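PDB 5HL3: Lmo2470 protein from Listeria monocytogenes EGD-e, which is the internalin InlP, a calcium-binding leucine-rich repeat protein that interacts with afadin and facilitates crossing of the basement membrane. Local coordinates for residues D38-Q42 with D43-A47. Sequence-based numbering, arbitrary orientation.
Sequences DVIDQ and DDLDA. With CA (calcium ion), chain C.
A capping box starts the short helix 42-46 in the N-terminal cap region of this internalin, with Asp41 at the N-cap and Asp44 closing the box. Asp44 N donates to Asp41 OD1 at 3.1 Å, meeting it nearly along the C-O axis; in return Asp41 N reaches Asp44 OD2 at 3.0 Å, approaching from the anti side and 28° out of the carboxylate plane. With CG between the backbone N and the carbonyl carbon (chi1 60°), Asp41 turns OD1 toward the N-H of Asp44. The exchange brings two acceptors, Asp41 OD1 and Asp44 OD2, to 3.2 Å; each accepts from a backbone N-H and from a water of its own, which probably offsets the repulsion. The water on Asp44 OD2 also donates to Val39 O. Gln42, first in the helix, bends at chi2 and meets Asp46 one turn on: NE2 to OD1 is 3.1 Å and almost straight, with OD1 in the Gln42 amide plane but NE2 42° above the carboxylate plane. Asn72 grips the same oxygen, while Met70 O takes NE2 as well. On the buried side, Ile40 CD1 touches Leu45 CD2 at 4.1 Å. Asp38 OD1 binds a calcium ion at 2.3 Å, together with four waters, one also donating to Asp38 OD2. Strand 39-40 pairs antiparallel with strand 12-13 and leads into the helix, beside the end of the parallel repeat sheet that begins with strand 50-53; Asp46 O links to Asn73, just ahead of strand 76-79.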
loop_
_atom_site.group_PDB
_atom_site.type_symbol
_atom_site.label_atom_id
_atom_site.label_comp_id
_atom_site.label_asym_id
_atom_site.label_seq_id
_atom_site.Cartn_x
_atom_site.Cartn_y
_atom_site.Cartn_z
ATOM N N ASP A 38 -4.546 41.383 -14.789
ATOM C CA ASP A 38 -5.932 41.715 -14.447
ATOM C C ASP A 38 -6.090 42.010 -12.952
ATOM O O ASP A 38 -5.483 41.357 -12.085
ATOM C CB ASP A 38 -6.895 40.590 -14.827
ATOM C CG ASP A 38 -7.132 40.470 -16.331
ATOM O OD1 ASP A 38 -7.060 41.462 -17.052
ATOM O OD2 ASP A 38 -7.439 39.336 -16.784
ATOM N N VAL A 39 -6.934 43.007 -12.674
ATOM C CA VAL A 39 -7.212 43.455 -11.310
ATOM C C VAL A 39 -8.294 42.572 -10.692
ATOM O O VAL A 39 -9.340 42.330 -11.301
ATOM C CB VAL A 39 -7.649 44.930 -11.311
ATOM C CG1 VAL A 39 -8.143 45.354 -9.939
ATOM C CG2 VAL A 39 -6.477 45.789 -11.775
ATOM N N ILE A 40 -8.000 42.087 -9.495
ATOM C CA ILE A 40 -8.936 41.265 -8.719
ATOM C C ILE A 40 -9.291 41.938 -7.411
ATOM O O ILE A 40 -8.547 42.755 -6.882
ATOM C CB ILE A 40 -8.384 39.851 -8.440
ATOM C CG1 ILE A 40 -7.032 39.891 -7.719
ATOM C CG2 ILE A 40 -8.352 39.051 -9.728
ATOM C CD1 ILE A 40 -6.678 38.576 -7.049
ATOM N N ASP A 41 -10.466 41.567 -6.887
ATOM C CA ASP A 41 -10.911 42.063 -5.587
ATOM C C ASP A 41 -11.285 40.880 -4.699
ATOM O O ASP A 41 -11.182 39.725 -5.092
ATOM C CB ASP A 41 -12.038 43.087 -5.731
ATOM C CG ASP A 41 -13.279 42.559 -6.406
ATOM O OD1 ASP A 41 -13.521 41.337 -6.438
ATOM O OD2 ASP A 41 -14.074 43.411 -6.926
ATOM N N GLN A 42 -11.702 41.156 -3.475
ATOM C CA GLN A 42 -11.993 40.079 -2.530
ATOM C C GLN A 42 -13.141 39.189 -3.026
ATOM O O GLN A 42 -13.133 37.976 -2.807
ATOM C CB GLN A 42 -12.264 40.628 -1.121
ATOM C CG GLN A 42 -12.357 39.547 -0.060
ATOM C CD GLN A 42 -11.069 38.747 0.073
ATOM O OE1 GLN A 42 -9.993 39.331 0.191
ATOM N NE2 GLN A 42 -11.173 37.432 0.094
ATOM N N ASP A 43 -14.119 39.770 -3.717
ATOM C CA ASP A 43 -15.213 38.962 -4.289
ATOM C C ASP A 43 -14.673 37.924 -5.268
ATOM O O ASP A 43 -15.180 36.799 -5.325
ATOM C CB ASP A 43 -16.240 39.836 -5.015
ATOM C CG ASP A 43 -17.346 40.385 -4.106
ATOM O OD1 ASP A 43 -17.273 40.289 -2.861
ATOM O OD2 ASP A 43 -18.348 40.912 -4.665
ATOM N N ASP A 44 -13.639 38.259 -6.042
ATOM C CA ASP A 44 -13.076 37.296 -6.985
ATOM C C ASP A 44 -12.454 36.106 -6.239
ATOM O O ASP A 44 -12.587 34.959 -6.654
ATOM C CB ASP A 44 -12.026 37.963 -7.867
ATOM C CG ASP A 44 -12.588 38.990 -8.818
ATOM O OD1 ASP A 44 -13.653 38.768 -9.422
ATOM O OD2 ASP A 44 -11.965 40.039 -8.963
ATOM N N LEU A 45 -11.770 36.391 -5.146
ATOM C CA LEU A 45 -11.184 35.338 -4.298
ATOM C C LEU A 45 -12.284 34.494 -3.645
ATOM O O LEU A 45 -12.194 33.242 -3.580
ATOM C CB LEU A 45 -10.234 35.921 -3.258
ATOM C CG LEU A 45 -8.976 36.590 -3.786
ATOM C CD1 LEU A 45 -8.305 37.335 -2.651
ATOM C CD2 LEU A 45 -7.997 35.612 -4.471
ATOM N N ASP A 46 -13.332 35.155 -3.157
ATOM C CA ASP A 46 -14.424 34.440 -2.487
ATOM C C ASP A 46 -15.159 33.477 -3.410
ATOM O O ASP A 46 -15.707 32.471 -2.939
ATOM C CB ASP A 46 -15.428 35.433 -1.888
ATOM C CG ASP A 46 -14.890 36.215 -0.711
ATOM O OD1 ASP A 46 -13.813 35.915 -0.161
ATOM O OD2 ASP A 46 -15.550 37.189 -0.323
ATOM N N ALA A 47 -15.138 33.749 -4.718
ATOM C CA ALA A 47 -15.757 32.827 -5.674
ATOM C C ALA A 47 -15.001 31.493 -5.836
ATOM O O ALA A 47 -15.540 30.564 -6.428
ATOM C CB ALA A 47 -15.894 33.524 -7.014
HETATM CA CA CA C . -7.692 42.297 -19.145
HETATM O O HOH W 1 -8.608 39.925 -19.264
HETATM O O HOH W 2 -12.236 41.535 -11.056
HETATM O O HOH W 3 -15.353 40.803 -8.383
HETATM O O HOH W 4 -16.582 43.491 -5.683
HETATM O O HOH W 5 -5.400 42.855 -19.102
HETATM O O HOH W 6 -9.878 42.282 -18.290
HETATM O O HOH W 7 -9.051 42.165 -21.117
#